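Biofilm-associated surface protein (Staphylococcus aureus, PDB 7C7U) is a cell wall-anchored surface protein that promotes biofilm formation, probably serving as a calcium-modulated switch that controls functional amyloid assembly. Local coordinates at residues Y30-M35 with V116-A121; T204-A209 with G239-S244; Y219-G224 with R401-S406. One frame throughout, in Å; residues are numbered along the deposited sequence.

How the interactions relate
Along the chain, interaction 1 closes before interaction 2 opens, whereas interactions 2 and 3 alternate their segments. Interaction 1 is buried among the strands of the N-terminal mixed sheet. Interactions 2 and 3 lie at opposite ends of one hairpin, strands 210-220 and 228-237 of the five-stranded antiparallel sheet: 204-209 and 239-244 flank its open end, and 219-224 holds the strand end and the start of the connection between them. Their centres are therefore about 39 Å apart, while interaction 1 lies about 27 Å, centre to centre, from each. Only interaction 3 reaches helix 397-404, which carries the calcium ligand Glu-400, so the hairpin runs from a loop-rich end towards the calcium-binding region.

Interaction 1 (Y30-M35 with V116-A121)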
loop_
_atom_site.group_PDB
_atom_site.type_symbol
_atom_site.label_atom_id
_atom_site.label_comp_id
_atom_site.label_asym_id
_atom_site.label_seq_id
_atom_site.Cartn_x
_atom_site.Cartn_y
_atom_site.Cartn_z
ATOM N N TYR A 30 8.271 -15.550 9.283
ATOM C CA TYR A 30 7.784 -16.862 8.876
ATOM C C TYR A 30 7.379 -17.744 10.044
ATOM O O TYR A 30 6.916 -18.867 9.811
ATOM C CB TYR A 30 8.843 -17.557 8.019
ATOM C CG TYR A 30 9.323 -16.689 6.873
ATOM C CD1 TYR A 30 10.594 -16.125 6.890
ATOM C CD2 TYR A 30 8.494 -16.408 5.785
ATOM C CE1 TYR A 30 11.039 -15.317 5.849
ATOM C CE2 TYR A 30 8.932 -15.599 4.737
ATOM C CZ TYR A 30 10.209 -15.059 4.781
ATOM O OH TYR A 30 10.672 -14.257 3.761
ATOM N N THR A 31 7.529 -17.288 11.284
ATOM C CA THR A 31 7.114 -18.115 12.408
ATOM C C THR A 31 5.606 -18.057 12.654
ATOM O O THR A 31 5.077 -18.902 13.385
ATOM C CB THR A 31 7.866 -17.702 13.673
ATOM O OG1 THR A 31 7.405 -16.417 14.098
ATOM C CG2 THR A 31 9.364 -17.622 13.394
ATOM N N PHE A 32 4.900 -17.089 12.071
ATOM C CA PHE A 32 3.454 -16.966 12.241
ATOM C C PHE A 32 2.729 -17.630 11.077
ATOM O O PHE A 32 2.896 -17.225 9.922
ATOM C CB PHE A 32 3.028 -15.505 12.349
ATOM C CG PHE A 32 3.312 -14.890 13.680
ATOM C CD1 PHE A 32 2.489 -15.152 14.759
ATOM C CD2 PHE A 32 4.395 -14.037 13.851
ATOM C CE1 PHE A 32 2.732 -14.585 15.986
ATOM C CE2 PHE A 32 4.648 -13.464 15.082
ATOM C CZ PHE A 32 3.818 -13.738 16.147
ATOM N N ALA A 33 1.917 -18.634 11.384
ATOM C CA ALA A 33 1.037 -19.204 10.380
ATOM C C ALA A 33 -0.183 -18.298 10.179
ATOM O O ALA A 33 -0.385 -17.298 10.881
ATOM C CB ALA A 33 0.628 -20.619 10.780
ATOM N N SER A 34 -1.028 -18.660 9.221
ATOM C CA SER A 34 -2.229 -17.874 8.976
ATOM C C SER A 34 -3.216 -18.058 10.122
ATOM O O SER A 34 -3.423 -19.165 10.622
ATOM C CB SER A 34 -2.877 -18.277 7.650
ATOM O OG SER A 34 -3.640 -17.212 7.101
ATOM N N MET A 35 -3.807 -16.955 10.550
ATOM C CA MET A 35 -4.867 -16.993 11.536
ATOM C C MET A 35 -6.194 -17.175 10.819
ATOM O O MET A 35 -6.334 -16.795 9.658
ATOM C CB MET A 35 -4.851 -15.707 12.345
ATOM C CG MET A 35 -3.570 -15.562 13.123
ATOM S SD MET A 35 -3.969 -14.681 14.605
ATOM C CE MET A 35 -5.440 -15.561 15.034
ATOM N N VAL A 116 -5.573 -7.312 20.406
ATOM C CA VAL A 116 -5.339 -8.089 21.615
ATOM C C VAL A 116 -3.975 -8.749 21.468
ATOM O O VAL A 116 -3.476 -8.951 20.355
ATOM C CB VAL A 116 -6.467 -9.125 21.854
ATOM C CG1 VAL A 116 -6.418 -10.214 20.804
ATOM C CG2 VAL A 116 -6.379 -9.723 23.254
ATOM N N ASN A 117 -3.340 -9.037 22.600
ATOM C CA ASN A 117 -2.026 -9.657 22.536
ATOM C C ASN A 117 -2.154 -11.074 21.986
ATOM O O ASN A 117 -3.172 -11.742 22.168
ATOM C CB ASN A 117 -1.363 -9.663 23.914
ATOM C CG ASN A 117 -0.656 -8.345 24.227
ATOM O OD1 ASN A 117 -0.484 -7.494 23.353
ATOM N ND2 ASN A 117 -0.256 -8.171 25.479
ATOM N N PHE A 118 -1.121 -11.506 21.261
ATOM C CA PHE A 118 -1.124 -12.838 20.664
ATOM C C PHE A 118 -0.918 -13.923 21.720
ATOM O O PHE A 118 -1.717 -14.862 21.822
ATOM C CB PHE A 118 -0.036 -12.921 19.596
ATOM C CG PHE A 118 0.005 -14.230 18.860
ATOM C CD1 PHE A 118 0.680 -15.319 19.385
ATOM C CD2 PHE A 118 -0.611 -14.362 17.628
ATOM C CE1 PHE A 118 0.725 -16.523 18.702
ATOM C CE2 PHE A 118 -0.574 -15.564 16.940
ATOM C CZ PHE A 118 0.096 -16.648 17.481
ATOM N N ILE A 119 0.156 -13.816 22.500
ATOM C CA ILE A 119 0.596 -14.899 23.379
ATOM C C ILE A 119 -0.230 -14.901 24.661
ATOM O O ILE A 119 -0.277 -13.898 25.381
ATOM C CB ILE A 119 2.092 -14.774 23.686
ATOM C CG1 ILE A 119 2.913 -15.069 22.435
ATOM C CG2 ILE A 119 2.490 -15.717 24.801
ATOM C CD1 ILE A 119 4.054 -14.113 22.238
ATOM N N ARG A 120 -0.861 -16.043 24.958
ATOM C CA ARG A 120 -1.744 -16.158 26.118
ATOM C C ARG A 120 -1.028 -15.822 27.422
ATOM O O ARG A 120 -1.614 -15.202 28.318
ATOM C CB ARG A 120 -2.323 -17.572 26.194
ATOM C CG ARG A 120 -3.083 -17.846 27.474
ATOM C CD ARG A 120 -3.584 -19.265 27.564
ATOM N NE ARG A 120 -4.322 -19.485 28.805
ATOM C CZ ARG A 120 -4.531 -20.678 29.361
ATOM N NH1 ARG A 120 -5.217 -20.770 30.492
ATOM N NH2 ARG A 120 -4.064 -21.782 28.788
ATOM N N ALA A 121 0.237 -16.229 27.554
ATOM C CA ALA A 121 0.985 -15.956 28.779
ATOM C C ALA A 121 1.204 -14.461 28.992
ATOM O O ALA A 121 1.373 -14.018 30.133
ATOM C CB ALA A 121 2.327 -16.691 28.752
#
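Phe-32 and Phe-118 meet across two backbones that stay well apart and share no hydrogen bond. Their CA atoms, the closest pair between the segments, are 10.4 Å from each other, so the gap is bridged by side chains alone. Residues 30-35 run through the loop ahead of strand 36-39, while 116-121 leaves strand 113-117 and turns a corner at Phe-118, whose side chain points towards the loop.

The two rings form a T-shaped, edge-to-face pair with centroids 4.9 Å apart and planes at 82°. Phe-32 supplies the edge: its CE1 stands over the centre of the Phe-118 ring, 3.5 Å above that plane. The closest atoms are Phe-32 CE1 and Phe-118 CE2, at 3.6 Å. This geometry sets the weakly positive C-H rim of one phenyl against the electron-rich face of the other. Phe-118 reaches across because its CG lies anti to the backbone N (chi1 -177°), carrying the ring straight towards the loop. The Phe-32 side chain runs past it in the opposite direction, which leaves its ring edge over the Phe-118 face.

Met-35 adds a sulfur-aromatic contact. Its SD approaches the Phe-118 ring obliquely, 4.2 Å from CE2, and the flexible, polarisable thioether suits a place beside that ring.

Further aromatics extend the cluster: Tyr-70 makes an edge-to-face pair with Phe-32, and Phe-126 meets Phe-118. Ile-72 of strand 70-76 touches Met-35 and Phe-118, and Val-169 of strand 163-171 touches all three residues. All three are buried, as suits large apolar side chains. The arrangement is a T-shaped phenylalanine pair with a Met-aromatic contact, characteristic of a beta-domain's hydrophobic core, and here it joins the loop before strand 36-39 to the end of strand 113-117 within the core of the mixed sheet both strands share.

Interaction 2 (T204-A209 with G239-S244)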
loop_
_atom_site.group_PDB
_atom_site.type_symbol
_atom_site.label_atom_id
_atom_site.label_comp_id
_atom_site.label_asym_id
_atom_site.label_seq_id
_atom_site.Cartn_x
_atom_site.Cartn_y
_atom_site.Cartn_z
ATOM N N THR A 204 -21.899 -36.404 4.480
ATOM C CA THR A 204 -21.507 -37.320 5.538
ATOM C C THR A 204 -20.051 -37.738 5.419
ATOM O O THR A 204 -19.489 -38.253 6.395
ATOM C CB THR A 204 -22.393 -38.576 5.541
ATOM O OG1 THR A 204 -22.261 -39.255 4.288
ATOM C CG2 THR A 204 -23.853 -38.190 5.749
ATOM N N GLU A 205 -19.436 -37.537 4.255
ATOM C CA GLU A 205 -18.076 -38.017 4.018
ATOM C C GLU A 205 -17.080 -37.192 4.810
ATOM O O GLU A 205 -17.045 -35.964 4.676
ATOM C CB GLU A 205 -17.706 -37.919 2.542
ATOM C CG GLU A 205 -18.575 -38.724 1.620
ATOM C CD GLU A 205 -17.921 -39.003 0.296
ATOM O OE1 GLU A 205 -18.675 -39.211 -0.668
ATOM O OE2 GLU A 205 -16.677 -38.951 0.196
ATOM N N ASN A 206 -16.245 -37.876 5.595
ATOM C CA ASN A 206 -15.133 -37.282 6.334
ATOM C C ASN A 206 -15.593 -36.051 7.097
ATOM O O ASN A 206 -15.020 -34.951 7.015
ATOM C CB ASN A 206 -13.996 -36.932 5.391
ATOM C CG ASN A 206 -13.471 -38.132 4.678
ATOM O OD1 ASN A 206 -13.879 -38.421 3.559
ATOM N ND2 ASN A 206 -12.602 -38.880 5.344
ATOM N N ASN A 207 -16.630 -36.283 7.883
ATOM C CA ASN A 207 -17.416 -35.235 8.500
ATOM C C ASN A 207 -16.661 -34.581 9.634
ATOM O O ASN A 207 -16.928 -33.423 9.967
ATOM C CB ASN A 207 -18.735 -35.841 9.000
ATOM C CG ASN A 207 -19.740 -34.799 9.403
ATOM O OD1 ASN A 207 -20.464 -34.269 8.566
ATOM N ND2 ASN A 207 -19.786 -34.492 10.695
ATOM N N ASN A 208 -15.720 -35.295 10.241
ATOM C CA ASN A 208 -14.903 -34.707 11.299
ATOM C C ASN A 208 -13.468 -34.391 10.864
ATOM O O ASN A 208 -12.626 -34.101 11.721
ATOM C CB ASN A 208 -14.885 -35.617 12.529
ATOM C CG ASN A 208 -14.487 -34.868 13.791
ATOM O OD1 ASN A 208 -15.016 -33.792 14.088
ATOM N ND2 ASN A 208 -13.506 -35.402 14.506
ATOM N N ALA A 209 -13.169 -34.427 9.560
ATOM C CA ALA A 209 -11.786 -34.268 9.100
ATOM C C ALA A 209 -11.266 -32.837 9.281
ATOM O O ALA A 209 -10.095 -32.628 9.623
ATOM C CB ALA A 209 -11.672 -34.669 7.625
ATOM N N GLY A 239 -7.425 -33.674 12.574
ATOM C CA GLY A 239 -6.485 -34.745 12.868
ATOM C C GLY A 239 -5.471 -34.970 11.768
ATOM O O GLY A 239 -4.731 -34.046 11.379
ATOM N N ILE A 240 -5.438 -36.190 11.236
ATOM C CA ILE A 240 -4.429 -36.526 10.237
ATOM C C ILE A 240 -5.100 -37.039 8.973
ATOM O O ILE A 240 -4.656 -38.030 8.377
ATOM C CB ILE A 240 -3.411 -37.542 10.789
ATOM C CG1 ILE A 240 -4.135 -38.708 11.486
ATOM C CG2 ILE A 240 -2.421 -36.832 11.720
ATOM C CD1 ILE A 240 -3.279 -39.976 11.635
ATOM N N PHE A 241 -6.145 -36.330 8.545
ATOM C CA PHE A 241 -6.929 -36.690 7.372
ATOM C C PHE A 241 -6.062 -37.148 6.209
ATOM O O PHE A 241 -5.013 -36.565 5.914
ATOM C CB PHE A 241 -7.783 -35.495 6.926
ATOM C CG PHE A 241 -8.467 -35.713 5.614
ATOM C CD1 PHE A 241 -9.574 -36.549 5.526
ATOM C CD2 PHE A 241 -7.995 -35.107 4.467
ATOM C CE1 PHE A 241 -10.199 -36.755 4.310
ATOM C CE2 PHE A 241 -8.620 -35.310 3.249
ATOM C CZ PHE A 241 -9.725 -36.136 3.174
ATOM N N SER A 242 -6.545 -38.171 5.519
ATOM C CA SER A 242 -5.903 -38.689 4.321
ATOM C C SER A 242 -6.975 -38.821 3.245
ATOM O O SER A 242 -8.005 -39.475 3.473
ATOM C CB SER A 242 -5.234 -40.037 4.619
ATOM O OG SER A 242 -4.276 -40.354 3.641
ATOM N N TYR A 243 -6.752 -38.171 2.094
ATOM C CA TYR A 243 -7.696 -38.191 0.977
ATOM C C TYR A 243 -7.397 -39.392 0.081
ATOM O O TYR A 243 -6.295 -39.503 -0.465
ATOM C CB TYR A 243 -7.626 -36.895 0.149
ATOM C CG TYR A 243 -8.576 -36.923 -1.036
ATOM C CD1 TYR A 243 -9.911 -36.529 -0.892
ATOM C CD2 TYR A 243 -8.159 -37.361 -2.285
ATOM C CE1 TYR A 243 -10.792 -36.551 -1.964
ATOM C CE2 TYR A 243 -9.042 -37.405 -3.360
ATOM C CZ TYR A 243 -10.357 -37.001 -3.190
ATOM O OH TYR A 243 -11.236 -37.029 -4.245
ATOM N N SER A 244 -8.374 -40.285 -0.066
ATOM C CA SER A 244 -8.286 -41.381 -1.030
ATOM C C SER A 244 -9.701 -41.844 -1.339
ATOM O O SER A 244 -10.432 -42.254 -0.433
ATOM C CB SER A 244 -7.440 -42.541 -0.494
ATOM O OG SER A 244 -7.344 -43.570 -1.466
HETATM O O HOH W 1 -8.184 -34.550 10.110
#
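Phe-241 meets Asn-206 and Ala-209 because, with chi1 at 172°, it places its ring trans to the amide nitrogen and beside its own carbonyl carbon. This directs the ring towards the turn, with Tyr-243 N lying over one of its faces. Asn-206 answers with CG beside its backbone N (chi1 -60°), bringing the amide to the rim of the phenyl. The two flat groups are nearly perpendicular, their planes 85° apart. Asn-206 ND2 sits at the ring edge, in its plane, 3.4 Å from Phe-241 CE1. This is packing by contact rather than hydrogen bonding; the polar grip on the amide comes from Lys-245, whose NZ bonds Asn-206 OD1 and also forms a salt bridge with Glu-205.

Ala-209 provides the apolar part of the contact. Its CB lies 3.5 Å from Phe-241 CD1, in an oblique approach, and the small methyl allows the chain and the ring to come this near. Asn-206 and Ala-209 are the two ends of a type I beta turn, closed by Ala-209 N bonding to Asn-206 O at 3.2 Å, so both arrive on the phenyl from one compact unit. Asn-206 has a left-handed backbone conformation, which asparagine tolerates better than most residues.

A single water joins the backbones. It donates to Ala-209 O at 2.8 Å and accepts from Gly-239 N at 2.7 Å. A third bond, accepted from Phe-241 N at 3.1 Å, lets the water gather two N-H groups of the second loop, on either side of Ile-240.

The contact flanks the open end of a hairpin: 204-209 leads from helix 193-199 into strand 210-220. On the other side, the loop 239-244 follows strand 228-237 on the way to strand 252-257. A backbone bond between Ala-209 and Asn-238 continues the pairing of these antiparallel strands beside the water.

Interaction 3 (Y219-G224 with R401-S406); sequences YNENVG and RQLSLS
Glu-221 leans against Gln-402 and Leu-403 through a folded side chain. Its CG sits between the backbone N and the carbonyl carbon (chi1 62°), and a second bend at chi2 (-91°) turns the carboxylate along the helix surface. Leu-403 slides past it in the opposite direction, CD2 lying 3.9 Å from Glu-221 OE2, so one methyl of the leucine branch lies alongside the bent chain, from CB to the carboxylate. The extended Gln-402 brings its amide within 23° of the carboxylate plane. Gln-402 OE1 and Glu-221 OE1 are 3.7 Å apart, two acceptors that merely pass each other. Gln-402 OE1 also lies at the edge of the Tyr-219 ring, 4.3 Å from Tyr-219 CD2.

The turn bearing Glu-221 is fixed by Asn-220, whose OD1 accepts from Asn-222 N at 2.7 Å, in the carbonyl plane. This Asx turn, a role asparagine suits well, coincides with a type I turn from Asn-220 to Val-223.

Strand 210-220, an edge of the five-stranded antiparallel sheet, thus ends against helix 397-404. Tyr-219 also touches Arg-398 of that helix, and the same helix carries the calcium ligand Glu-400.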
loop_
_atom_site.group_PDB
_atom_site.type_symbol
_atom_site.label_atom_id
_atom_site.label_comp_id
_atom_site.label_asym_id
_atom_site.label_seq_id
_atom_site.Cartn_x
_atom_site.Cartn_y
_atom_site.Cartn_z
ATOM N N TYR A 219 -2.079 -9.217 -3.901
ATOM C CA TYR A 219 -1.545 -8.844 -5.201
ATOM C C TYR A 219 -0.074 -9.238 -5.277
ATOM O O TYR A 219 0.677 -9.036 -4.320
ATOM C CB TYR A 219 -1.708 -7.335 -5.443
ATOM C CG TYR A 219 -0.925 -6.826 -6.620
ATOM C CD1 TYR A 219 -1.287 -7.167 -7.925
ATOM C CD2 TYR A 219 0.177 -6.005 -6.437
ATOM C CE1 TYR A 219 -0.568 -6.703 -9.000
ATOM C CE2 TYR A 219 0.908 -5.535 -7.514
ATOM C CZ TYR A 219 0.531 -5.893 -8.787
ATOM O OH TYR A 219 1.242 -5.426 -9.859
ATOM N N ASN A 220 0.331 -9.819 -6.403
ATOM C CA ASN A 220 1.731 -10.187 -6.622
ATOM C C ASN A 220 2.170 -9.682 -7.993
ATOM O O ASN A 220 1.699 -10.170 -9.026
ATOM C CB ASN A 220 1.945 -11.702 -6.484
ATOM C CG ASN A 220 3.423 -12.088 -6.504
ATOM O OD1 ASN A 220 4.154 -11.709 -7.417
ATOM N ND2 ASN A 220 3.866 -12.837 -5.495
ATOM N N GLU A 221 3.105 -8.728 -7.993
ATOM C CA GLU A 221 3.560 -8.108 -9.233
ATOM C C GLU A 221 4.335 -9.069 -10.127
ATOM O O GLU A 221 4.458 -8.812 -11.329
ATOM C CB GLU A 221 4.434 -6.897 -8.918
ATOM C CG GLU A 221 5.708 -7.246 -8.154
ATOM C CD GLU A 221 5.543 -7.176 -6.637
ATOM O OE1 GLU A 221 4.434 -7.477 -6.115
ATOM O OE2 GLU A 221 6.530 -6.813 -5.960
ATOM N N ASN A 222 4.849 -10.168 -9.575
ATOM C CA ASN A 222 5.656 -11.106 -10.348
ATOM C C ASN A 222 4.830 -12.071 -11.189
ATOM O O ASN A 222 5.411 -12.813 -11.983
ATOM C CB ASN A 222 6.567 -11.909 -9.410
ATOM C CG ASN A 222 7.393 -11.016 -8.499
ATOM O OD1 ASN A 222 8.214 -10.219 -8.961
ATOM N ND2 ASN A 222 7.153 -11.120 -7.196
ATOM N N VAL A 223 3.508 -12.108 -11.027
ATOM C CA VAL A 223 2.679 -13.029 -11.795
ATOM C C VAL A 223 2.520 -12.502 -13.215
ATOM O O VAL A 223 2.090 -11.363 -13.423
ATOM C CB VAL A 223 1.307 -13.220 -11.121
ATOM C CG1 VAL A 223 0.448 -14.175 -11.925
ATOM C CG2 VAL A 223 1.472 -13.687 -9.676
ATOM N N GLY A 224 2.848 -13.335 -14.199
ATOM C CA GLY A 224 2.659 -12.968 -15.591
ATOM C C GLY A 224 3.390 -11.688 -15.957
ATOM O O GLY A 224 4.407 -11.316 -15.359
ATOM N N ARG A 401 3.490 1.538 -2.087
ATOM C CA ARG A 401 4.363 1.045 -1.031
ATOM C C ARG A 401 5.424 0.101 -1.582
ATOM O O ARG A 401 6.592 0.183 -1.190
ATOM C CB ARG A 401 3.532 0.340 0.043
ATOM C CG ARG A 401 3.114 1.240 1.182
ATOM C CD ARG A 401 2.604 0.427 2.363
ATOM N NE ARG A 401 1.495 -0.441 1.992
ATOM C CZ ARG A 401 0.219 -0.091 2.113
ATOM N NH1 ARG A 401 -0.098 1.105 2.593
ATOM N NH2 ARG A 401 -0.738 -0.932 1.751
ATOM N N GLN A 402 5.040 -0.799 -2.489
ATOM C CA GLN A 402 5.932 -1.874 -2.904
ATOM C C GLN A 402 6.728 -1.561 -4.163
ATOM O O GLN A 402 7.871 -2.011 -4.278
ATOM C CB GLN A 402 5.144 -3.166 -3.147
ATOM C CG GLN A 402 4.319 -3.652 -1.982
ATOM C CD GLN A 402 3.262 -4.648 -2.436
ATOM O OE1 GLN A 402 3.214 -5.018 -3.616
ATOM N NE2 GLN A 402 2.387 -5.066 -1.511
ATOM N N LEU A 403 6.151 -0.818 -5.111
ATOM C CA LEU A 403 6.755 -0.604 -6.426
ATOM C C LEU A 403 7.339 0.798 -6.565
ATOM O O LEU A 403 8.559 0.960 -6.626
ATOM C CB LEU A 403 5.727 -0.863 -7.533
ATOM C CG LEU A 403 5.562 -2.247 -8.140
ATOM C CD1 LEU A 403 6.782 -2.607 -8.965
ATOM C CD2 LEU A 403 5.256 -3.322 -7.075
ATOM N N SER A 404 6.495 1.821 -6.650
ATOM C CA SER A 404 6.941 3.166 -6.972
ATOM C C SER A 404 7.633 3.877 -5.813
ATOM O O SER A 404 8.410 4.809 -6.061
ATOM C CB SER A 404 5.743 3.997 -7.444
ATOM O OG SER A 404 4.881 4.310 -6.362
ATOM N N LEU A 405 7.377 3.465 -4.571
ATOM C CA LEU A 405 7.858 4.104 -3.344
ATOM C C LEU A 405 7.309 5.509 -3.142
ATOM O O LEU A 405 7.725 6.203 -2.202
ATOM C CB LEU A 405 9.394 4.136 -3.276
ATOM C CG LEU A 405 10.076 2.828 -3.645
ATOM C CD1 LEU A 405 11.589 2.949 -3.510
ATOM C CD2 LEU A 405 9.531 1.708 -2.763
ATOM N N SER A 406 6.375 5.946 -3.979
ATOM C CA SER A 406 5.705 7.201 -3.723
ATOM C C SER A 406 4.849 7.092 -2.460
ATOM O O SER A 406 4.562 6.002 -1.955
ATOM C CB SER A 406 4.854 7.597 -4.926
ATOM O OG SER A 406 4.229 6.469 -5.512
#